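Local coordinates for protein serine-tRNA ligase (Naegleria fowleri, PDB 6BLJ) that probably catalyses the ATP-dependent attachment of serine to its cognate tRNA in the cytosol, as a class II aminoacyl-tRNA synthetase, at residues A[176-190]-A[393-405]. Sequence-based numbering, arbitrary orientation.
Sequences PRPKVDPETGYKCLK and AWFPGADEGNEYR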
ATOM      1  N   PRO A 176     -26.919 -32.244   6.470  1.00 34.18           N
ATOM      2  CA  PRO A 176     -25.548 -32.119   6.993  1.00 33.18           C
ATOM      3  C   PRO A 176     -25.197 -33.301   7.882  1.00 29.80           C
ATOM      4  O   PRO A 176     -25.883 -33.576   8.862  1.00 29.71           O
ATOM      5  CB  PRO A 176     -25.582 -30.805   7.786  1.00 31.31           C
ATOM      6  CG  PRO A 176     -27.036 -30.540   8.067  1.00 37.17           C
ATOM      7  CD  PRO A 176     -27.819 -31.187   6.967  1.00 36.54           C
ATOM      8  N   ARG A 177     -24.115 -33.988   7.539  1.00 31.03           N
ATOM      9  CA  ARG A 177     -23.672 -35.107   8.349  1.00 28.58           C
ATOM     10  C   ARG A 177     -23.225 -34.597   9.722  1.00 32.26           C
ATOM     11  O   ARG A 177     -22.696 -33.491   9.833  1.00 30.08           O
ATOM     12  CB  ARG A 177     -22.524 -35.852   7.656  1.00 26.56           C
ATOM     13  CG  ARG A 177     -21.151 -35.090   7.670  1.00 25.61           C
ATOM     14  CD  ARG A 177     -20.133 -35.822   6.790  1.00 30.88           C
ATOM     15  NE  ARG A 177     -19.571 -36.984   7.487  1.00 27.21           N
ATOM     16  CZ  ARG A 177     -18.738 -37.864   6.939  1.00 27.91           C
ATOM     17  NH1 ARG A 177     -18.380 -37.750   5.665  1.00 29.24           N
ATOM     18  NH2 ARG A 177     -18.285 -38.879   7.659  1.00 29.35           N
ATOM     19  N   PRO A 178     -23.456 -35.375  10.784  1.00 31.67           N
ATOM     20  CA  PRO A 178     -23.009 -34.959  12.120  1.00 33.11           C
ATOM     21  C   PRO A 178     -21.491 -34.922  12.211  1.00 33.58           C
ATOM     22  O   PRO A 178     -20.784 -35.648  11.509  1.00 32.48           O
ATOM     23  CB  PRO A 178     -23.590 -36.035  13.053  1.00 34.70           C
ATOM     24  CG  PRO A 178     -23.915 -37.196  12.192  1.00 36.13           C
ATOM     25  CD  PRO A 178     -24.082 -36.710  10.774  1.00 37.02           C
ATOM     26  N   LYS A 179     -20.996 -34.058  13.090  1.00 31.25           N
ATOM     27  CA  LYS A 179     -19.554 -33.959  13.290  1.00 30.22           C
ATOM     28  C   LYS A 179     -18.994 -35.256  13.846  1.00 31.76           C
ATOM     29  O   LYS A 179     -17.885 -35.664  13.485  1.00 32.14           O
ATOM     30  CB  LYS A 179     -19.243 -32.780  14.217  1.00 37.44           C
ATOM     31  CG  LYS A 179     -19.861 -31.461  13.716  1.00 43.71           C
ATOM     32  CD  LYS A 179     -19.510 -30.255  14.589  1.00 43.60           C
ATOM     33  CE  LYS A 179     -18.145 -29.697  14.243  1.00 47.78           C
ATOM     34  NZ  LYS A 179     -17.884 -28.396  14.939  1.00 45.70           N
ATOM     35  N   VAL A 180     -19.768 -35.933  14.690  1.00 29.86           N
ATOM     36  CA  VAL A 180     -19.403 -37.218  15.269  1.00 34.71           C
ATOM     37  C   VAL A 180     -20.446 -38.235  14.830  1.00 35.38           C
ATOM     38  O   VAL A 180     -21.650 -38.022  15.023  1.00 37.32           O
ATOM     39  CB  VAL A 180     -19.312 -37.138  16.806  1.00 35.75           C
ATOM     40  CG1 VAL A 180     -18.967 -38.485  17.388  1.00 34.55           C
ATOM     41  CG2 VAL A 180     -18.249 -36.106  17.212  1.00 37.79           C
ATOM     42  N   ASP A 181     -19.989 -39.325  14.234  1.00 32.17           N
ATOM     43  CA  ASP A 181     -20.909 -40.372  13.809  1.00 34.16           C
ATOM     44  C   ASP A 181     -21.580 -41.018  15.017  1.00 43.23           C
ATOM     45  O   ASP A 181     -20.881 -41.529  15.905  1.00 39.34           O
ATOM     46  CB  ASP A 181     -20.190 -41.426  12.970  1.00 35.16           C
ATOM     47  CG  ASP A 181     -21.145 -42.509  12.451  1.00 39.58           C
ATOM     48  OD1 ASP A 181     -21.631 -43.326  13.256  1.00 44.01           O
ATOM     49  OD2 ASP A 181     -21.412 -42.531  11.234  1.00 40.21           O
ATOM     50  N   PRO A 182     -22.916 -41.029  15.092  1.00 44.19           N
ATOM     51  CA  PRO A 182     -23.585 -41.602  16.272  1.00 48.28           C
ATOM     52  C   PRO A 182     -23.343 -43.096  16.470  1.00 52.93           C
ATOM     53  O   PRO A 182     -23.509 -43.584  17.594  1.00 46.09           O
ATOM     54  CB  PRO A 182     -25.071 -41.309  16.016  1.00 42.88           C
ATOM     55  CG  PRO A 182     -25.167 -41.104  14.529  1.00 44.62           C
ATOM     56  CD  PRO A 182     -23.873 -40.456  14.132  1.00 43.22           C
ATOM     57  N   GLU A 183     -23.015 -43.850  15.422  1.00 52.63           N
ATOM     58  CA  GLU A 183     -22.843 -45.290  15.583  1.00 48.39           C
ATOM     59  C   GLU A 183     -21.397 -45.710  15.811  1.00 49.84           C
ATOM     60  O   GLU A 183     -21.159 -46.635  16.588  1.00 55.19           O
ATOM     61  CB  GLU A 183     -23.394 -46.036  14.363  1.00 50.55           C
ATOM     62  N   THR A 184     -20.414 -45.032  15.202  1.00 46.46           N
ATOM     63  CA  THR A 184     -19.023 -45.440  15.367  1.00 44.61           C
ATOM     64  C   THR A 184     -18.219 -44.503  16.244  1.00 40.49           C
ATOM     65  O   THR A 184     -17.143 -44.892  16.700  1.00 46.18           O
ATOM     66  CB  THR A 184     -18.293 -45.543  14.015  1.00 46.50           C
ATOM     67  OG1 THR A 184     -18.155 -44.234  13.432  1.00 46.69           O
ATOM     68  CG2 THR A 184     -19.037 -46.456  13.056  1.00 43.69           C
ATOM     69  N   GLY A 185     -18.721 -43.298  16.506  1.00 35.26           N
ATOM     70  CA  GLY A 185     -17.971 -42.283  17.221  1.00 37.55           C
ATOM     71  C   GLY A 185     -16.899 -41.585  16.408  1.00 40.74           C
ATOM     72  O   GLY A 185     -16.172 -40.747  16.959  1.00 43.81           O
ATOM     73  N   TYR A 186     -16.791 -41.882  15.118  1.00 40.94           N
ATOM     74  CA  TYR A 186     -15.753 -41.288  14.287  1.00 37.25           C
ATOM     75  C   TYR A 186     -16.017 -39.798  14.128  1.00 34.51           C
ATOM     76  O   TYR A 186     -17.106 -39.393  13.710  1.00 32.57           O
ATOM     77  CB  TYR A 186     -15.703 -41.973  12.922  1.00 42.16           C
ATOM     78  CG  TYR A 186     -14.534 -41.521  12.087  1.00 40.46           C
ATOM     79  CD1 TYR A 186     -13.292 -42.134  12.209  1.00 41.78           C
ATOM     80  CD2 TYR A 186     -14.663 -40.465  11.190  1.00 38.06           C
ATOM     81  CE1 TYR A 186     -12.204 -41.709  11.453  1.00 34.46           C
ATOM     82  CE2 TYR A 186     -13.579 -40.028  10.431  1.00 36.68           C
ATOM     83  CZ  TYR A 186     -12.359 -40.661  10.560  1.00 32.49           C
ATOM     84  OH  TYR A 186     -11.288 -40.239   9.803  1.00 33.73           O
ATOM     85  N   LYS A 187     -15.037 -38.987  14.505  1.00 35.75           N
ATOM     86  CA  LYS A 187     -15.151 -37.537  14.426  1.00 36.52           C
ATOM     87  C   LYS A 187     -14.602 -37.044  13.092  1.00 35.83           C
ATOM     88  O   LYS A 187     -13.479 -37.392  12.714  1.00 35.41           O
ATOM     89  CB  LYS A 187     -14.400 -36.885  15.588  1.00 31.76           C
ATOM     90  CG  LYS A 187     -14.415 -35.358  15.551  1.00 32.67           C
ATOM     91  CD  LYS A 187     -13.758 -34.802  16.824  1.00 50.66           C
ATOM     92  CE  LYS A 187     -13.745 -33.275  16.840  1.00 52.84           C
ATOM     93  NZ  LYS A 187     -13.250 -32.748  18.144  1.00 60.06           N
ATOM     94  N   CYS A 188     -15.387 -36.219  12.394  1.00 28.95           N
ATOM     95  CA  CYS A 188     -14.974 -35.681  11.102  1.00 28.27           C
ATOM     96  C   CYS A 188     -13.683 -34.882  11.217  1.00 33.85           C
ATOM     97  O   CYS A 188     -13.525 -34.071  12.132  1.00 30.45           O
ATOM     98  CB  CYS A 188     -16.070 -34.788  10.521  1.00 25.04           C
ATOM     99  SG  CYS A 188     -17.480 -35.689   9.838  1.00 29.90           S
ATOM    100  N   LEU A 189     -12.759 -35.124  10.291  1.00 27.27           N
ATOM    101  CA  LEU A 189     -11.537 -34.337  10.204  1.00 29.22           C
ATOM    102  C   LEU A 189     -11.790 -33.026   9.456  1.00 32.75           C
ATOM    103  O   LEU A 189     -12.727 -32.898   8.673  1.00 23.68           O
ATOM    104  CB  LEU A 189     -10.441 -35.121   9.482  1.00 27.42           C
ATOM    105  CG  LEU A 189      -9.955 -36.439  10.092  1.00 29.11           C
ATOM    106  CD1 LEU A 189      -8.964 -37.098   9.152  1.00 35.01           C
ATOM    107  CD2 LEU A 189      -9.293 -36.138  11.421  1.00 34.26           C
ATOM    108  N   LYS A 190     -10.918 -32.057   9.718  1.00 22.88           N
ATOM    109  CA  LYS A 190     -10.860 -30.766   9.045  1.00 24.50           C
ATOM    110  C   LYS A 190     -10.180 -30.898   7.679  1.00 23.06           C
ATOM    111  O   LYS A 190      -9.315 -31.759   7.486  1.00 22.04           O
ATOM    112  CB  LYS A 190     -10.063 -29.797   9.927  1.00 35.20           C
ATOM    113  CG  LYS A 190     -10.351 -28.328   9.770  1.00 48.98           C
ATOM    114  CD  LYS A 190      -9.626 -27.538  10.873  1.00 52.49           C
ATOM    115  CE  LYS A 190     -10.001 -28.034  12.269  1.00 59.46           C
ATOM    116  NZ  LYS A 190     -11.336 -27.552  12.746  1.00 58.96           N
ATOM    117  N   ALA A 393     -22.051 -22.953   3.358  1.00 21.33           N
ATOM    118  CA  ALA A 393     -22.064 -24.407   3.324  1.00 24.86           C
ATOM    119  C   ALA A 393     -21.635 -24.990   4.665  1.00 24.39           C
ATOM    120  O   ALA A 393     -20.958 -24.345   5.467  1.00 27.97           O
ATOM    121  CB  ALA A 393     -21.150 -24.936   2.220  1.00 23.77           C
ATOM    122  N   TRP A 394     -22.044 -26.237   4.880  1.00 24.17           N
ATOM    123  CA  TRP A 394     -21.735 -27.005   6.082  1.00 22.00           C
ATOM    124  C   TRP A 394     -20.312 -27.561   6.036  1.00 26.46           C
ATOM    125  O   TRP A 394     -19.934 -28.249   5.082  1.00 25.81           O
ATOM    126  CB  TRP A 394     -22.756 -28.147   6.184  1.00 22.49           C
ATOM    127  CG  TRP A 394     -22.612 -29.117   7.303  1.00 24.73           C
ATOM    128  CD1 TRP A 394     -22.259 -30.442   7.202  1.00 27.57           C
ATOM    129  CD2 TRP A 394     -22.855 -28.872   8.694  1.00 28.53           C
ATOM    130  NE1 TRP A 394     -22.260 -31.027   8.451  1.00 27.36           N
ATOM    131  CE2 TRP A 394     -22.616 -30.085   9.382  1.00 28.19           C
ATOM    132  CE3 TRP A 394     -23.240 -27.742   9.429  1.00 29.72           C
ATOM    133  CZ2 TRP A 394     -22.764 -30.200  10.766  1.00 26.59           C
ATOM    134  CZ3 TRP A 394     -23.381 -27.859  10.807  1.00 32.61           C
ATOM    135  CH2 TRP A 394     -23.143 -29.084  11.459  1.00 31.84           C
ATOM    136  N   PHE A 395     -19.537 -27.296   7.089  1.00 22.62           N
ATOM    137  CA  PHE A 395     -18.183 -27.821   7.254  1.00 23.29           C
ATOM    138  C   PHE A 395     -18.150 -28.694   8.505  1.00 28.88           C
ATOM    139  O   PHE A 395     -17.920 -28.188   9.615  1.00 27.97           O
ATOM    140  CB  PHE A 395     -17.153 -26.685   7.355  1.00 21.97           C
ATOM    141  CG  PHE A 395     -16.823 -26.026   6.036  1.00 26.71           C
ATOM    142  CD1 PHE A 395     -17.663 -25.066   5.492  1.00 23.51           C
ATOM    143  CD2 PHE A 395     -15.665 -26.365   5.345  1.00 26.03           C
ATOM    144  CE1 PHE A 395     -17.354 -24.454   4.290  1.00 25.54           C
ATOM    145  CE2 PHE A 395     -15.342 -25.751   4.136  1.00 24.79           C
ATOM    146  CZ  PHE A 395     -16.191 -24.791   3.607  1.00 21.53           C
ATOM    147  N   PRO A 396     -18.390 -30.008   8.383  1.00 24.19           N
ATOM    148  CA  PRO A 396     -18.515 -30.856   9.591  1.00 28.08           C
ATOM    149  C   PRO A 396     -17.226 -31.006  10.390  1.00 26.61           C
ATOM    150  O   PRO A 396     -17.276 -31.479  11.537  1.00 25.18           O
ATOM    151  CB  PRO A 396     -18.974 -32.220   9.033  1.00 25.85           C
ATOM    152  CG  PRO A 396     -18.481 -32.233   7.598  1.00 25.36           C
ATOM    153  CD  PRO A 396     -18.562 -30.773   7.130  1.00 23.79           C
ATOM    154  N   GLY A 397     -16.081 -30.652   9.826  1.00 28.98           N
ATOM    155  CA  GLY A 397     -14.856 -30.668  10.588  1.00 23.88           C
ATOM    156  C   GLY A 397     -14.504 -29.361  11.266  1.00 31.91           C
ATOM    157  O   GLY A 397     -13.451 -29.287  11.903  1.00 31.80           O
ATOM    158  N   ALA A 398     -15.331 -28.320  11.149  1.00 23.72           N
ATOM    159  CA  ALA A 398     -14.949 -27.025  11.705  1.00 28.27           C
ATOM    160  C   ALA A 398     -14.925 -27.048  13.222  1.00 33.75           C
ATOM    161  O   ALA A 398     -15.571 -27.877  13.872  1.00 32.34           O
ATOM    162  CB  ALA A 398     -15.918 -25.929  11.263  1.00 21.40           C
ATOM    163  N   ASP A 399     -14.187 -26.088  13.785  1.00 34.51           N
ATOM    164  CA  ASP A 399     -14.252 -25.848  15.217  1.00 41.28           C
ATOM    165  C   ASP A 399     -15.673 -25.447  15.584  1.00 40.28           C
ATOM    166  O   ASP A 399     -16.392 -24.835  14.788  1.00 37.67           O
ATOM    167  CB  ASP A 399     -13.262 -24.745  15.629  1.00 40.54           C
ATOM    168  CG  ASP A 399     -11.819 -25.121  15.335  1.00 52.27           C
ATOM    169  OD1 ASP A 399     -11.497 -26.326  15.425  1.00 59.84           O
ATOM    170  OD2 ASP A 399     -11.015 -24.222  14.993  1.00 48.97           O
ATOM    171  N   GLU A 400     -16.064 -25.793  16.809  1.00 45.18           N
ATOM    172  CA  GLU A 400     -17.427 -25.584  17.287  1.00 46.25           C
ATOM    173  C   GLU A 400     -17.888 -24.154  17.037  1.00 44.81           C
ATOM    174  O   GLU A 400     -17.152 -23.195  17.284  1.00 37.71           O
ATOM    175  CB  GLU A 400     -17.497 -25.934  18.777  1.00 49.03           C
ATOM    176  CG  GLU A 400     -18.891 -25.943  19.376  1.00 64.20           C
ATOM    177  CD  GLU A 400     -18.887 -26.404  20.832  1.00 82.51           C
ATOM    178  OE1 GLU A 400     -17.850 -26.239  21.512  1.00 86.20           O
ATOM    179  OE2 GLU A 400     -19.910 -26.962  21.287  1.00 87.50           O
ATOM    180  N   GLY A 401     -19.106 -24.024  16.509  1.00 47.39           N
ATOM    181  CA  GLY A 401     -19.677 -22.737  16.174  1.00 37.02           C
ATOM    182  C   GLY A 401     -19.313 -22.187  14.809  1.00 41.23           C
ATOM    183  O   GLY A 401     -19.953 -21.231  14.360  1.00 44.92           O
ATOM    184  N   ASN A 402     -18.328 -22.762  14.119  1.00 36.39           N
ATOM    185  CA  ASN A 402     -17.886 -22.239  12.832  1.00 33.11           C
ATOM    186  C   ASN A 402     -18.273 -23.152  11.674  1.00 31.34           C
ATOM    187  O   ASN A 402     -17.596 -23.160  10.640  1.00 26.45           O
ATOM    188  CB  ASN A 402     -16.376 -22.016  12.821  1.00 43.25           C
ATOM    189  CG  ASN A 402     -15.930 -21.005  13.850  1.00 53.54           C
ATOM    190  OD1 ASN A 402     -16.369 -19.854  13.838  1.00 59.91           O
ATOM    191  ND2 ASN A 402     -15.040 -21.427  14.745  1.00 43.44           N
ATOM    192  N   GLU A 403     -19.364 -23.906  11.822  1.00 27.41           N
ATOM    193  CA  GLU A 403     -19.670 -24.969  10.869  1.00 29.93           C
ATOM    194  C   GLU A 403     -20.224 -24.453   9.542  1.00 26.85           C
ATOM    195  O   GLU A 403     -20.017 -25.095   8.509  1.00 32.25           O
ATOM    196  CB  GLU A 403     -20.649 -25.969  11.492  1.00 30.17           C
ATOM    197  CG  GLU A 403     -20.082 -26.750  12.673  1.00 36.24           C
ATOM    198  CD  GLU A 403     -20.250 -26.029  14.008  1.00 39.77           C
ATOM    199  OE1 GLU A 403     -20.872 -24.945  14.037  1.00 37.62           O
ATOM    200  OE2 GLU A 403     -19.740 -26.541  15.025  1.00 42.93           O
ATOM    201  N   TYR A 404     -20.937 -23.329   9.538  1.00 25.13           N
ATOM    202  CA  TYR A 404     -21.466 -22.747   8.305  1.00 23.72           C
ATOM    203  C   TYR A 404     -20.558 -21.608   7.852  1.00 24.68           C
ATOM    204  O   TYR A 404     -20.405 -20.615   8.572  1.00 28.00           O
ATOM    205  CB  TYR A 404     -22.902 -22.251   8.494  1.00 24.84           C
ATOM    206  CG  TYR A 404     -23.934 -23.354   8.396  1.00 25.75           C
ATOM    207  CD1 TYR A 404     -24.254 -23.907   7.159  1.00 29.12           C
ATOM    208  CD2 TYR A 404     -24.567 -23.859   9.530  1.00 23.78           C
ATOM    209  CE1 TYR A 404     -25.184 -24.932   7.038  1.00 30.05           C
ATOM    210  CE2 TYR A 404     -25.522 -24.904   9.421  1.00 26.97           C
ATOM    211  CZ  TYR A 404     -25.807 -25.427   8.158  1.00 32.50           C
ATOM    212  OH  TYR A 404     -26.713 -26.443   7.977  1.00 32.73           O
ATOM    213  N   ARG A 405     -19.964 -21.742   6.657  1.00 22.97           N
ATOM    214  CA  ARG A 405     -19.078 -20.718   6.118  1.00 25.54           C
ATOM    215  C   ARG A 405     -19.467 -20.386   4.685  1.00 24.51           C
ATOM    216  O   ARG A 405     -19.859 -21.270   3.913  1.00 20.33           O
ATOM    217  CB  ARG A 405     -17.608 -21.164   6.162  1.00 20.68           C
ATOM    218  CG  ARG A 405     -17.081 -21.489   7.570  1.00 28.12           C
ATOM    219  CD  ARG A 405     -17.078 -20.285   8.511  1.00 26.15           C
ATOM    220  NE  ARG A 405     -16.237 -19.176   8.040  1.00 29.10           N
ATOM    221  CZ  ARG A 405     -14.918 -19.071   8.225  1.00 31.69           C
ATOM    222  NH1 ARG A 405     -14.226 -20.011   8.869  1.00 26.47           N
ATOM    223  NH2 ARG A 405     -14.281 -18.010   7.755  1.00 28.94           N
TER
HETATM  224  O   HOH W   1     -15.547 -32.450  13.646  1.00 36.16           O
HETATM  225  O   HOH W   2     -12.377 -31.619  13.166  1.00 47.67           O
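Lys190 and Gly397 bring the two backbones closest, their CA atoms 4.3 Å apart, where the irregular loop 176-190 lies against 393-405, the end of one strand, the turns and the start of the next, with a type I turn at Phe395 to Ala398 and a type II turn at Asp399 to Asn402. Two lysines show how such a loop can grip turns, each pairing one turn carbonyl with one carboxylate. Lys179, its chain bent at chi3 (82°), passes Pro396 O and delivers NZ to Ala398 O (2.6 Å) from above the carbonyl plane and to Glu403 OE2 (2.6 Å) on the anti side of the carboxylate. Gly401 N donates to the same oxygen on its syn side, tying the carboxylate to the type II turn, so that OE2 accepts from both segments. Lys190 curls through two bends to bond Gly397 O (2.9 Å) and to bridge to Asp399 OD1 (3.0 Å), which it meets well above the carboxylate plane. Two waters link Cys188 O to Pro396 O and Gly397 O.

The Trp394 indole is sandwiched, with Pro176 CB over one face in a CH-pi contact and Pro396 CA over the other. Its NE1 donates to Arg177 O (2.9 Å), bent at 139° yet on a carbonyl lone pair. Arg177 CG and Cys188 SG both pack on Pro396 CB (3.9 Å each), while Arg177 NH1 is hydrogen-bonded to Asn458 O and Gln460 O.

The contact thus joins the loop leading into helix 191-197 to the end of antiparallel strands 387-394 and 404-412 of the class II core sheet, with helix 448-458 packed against Phe395 and Pro396 and Phe34 of the second subunit against Asp399.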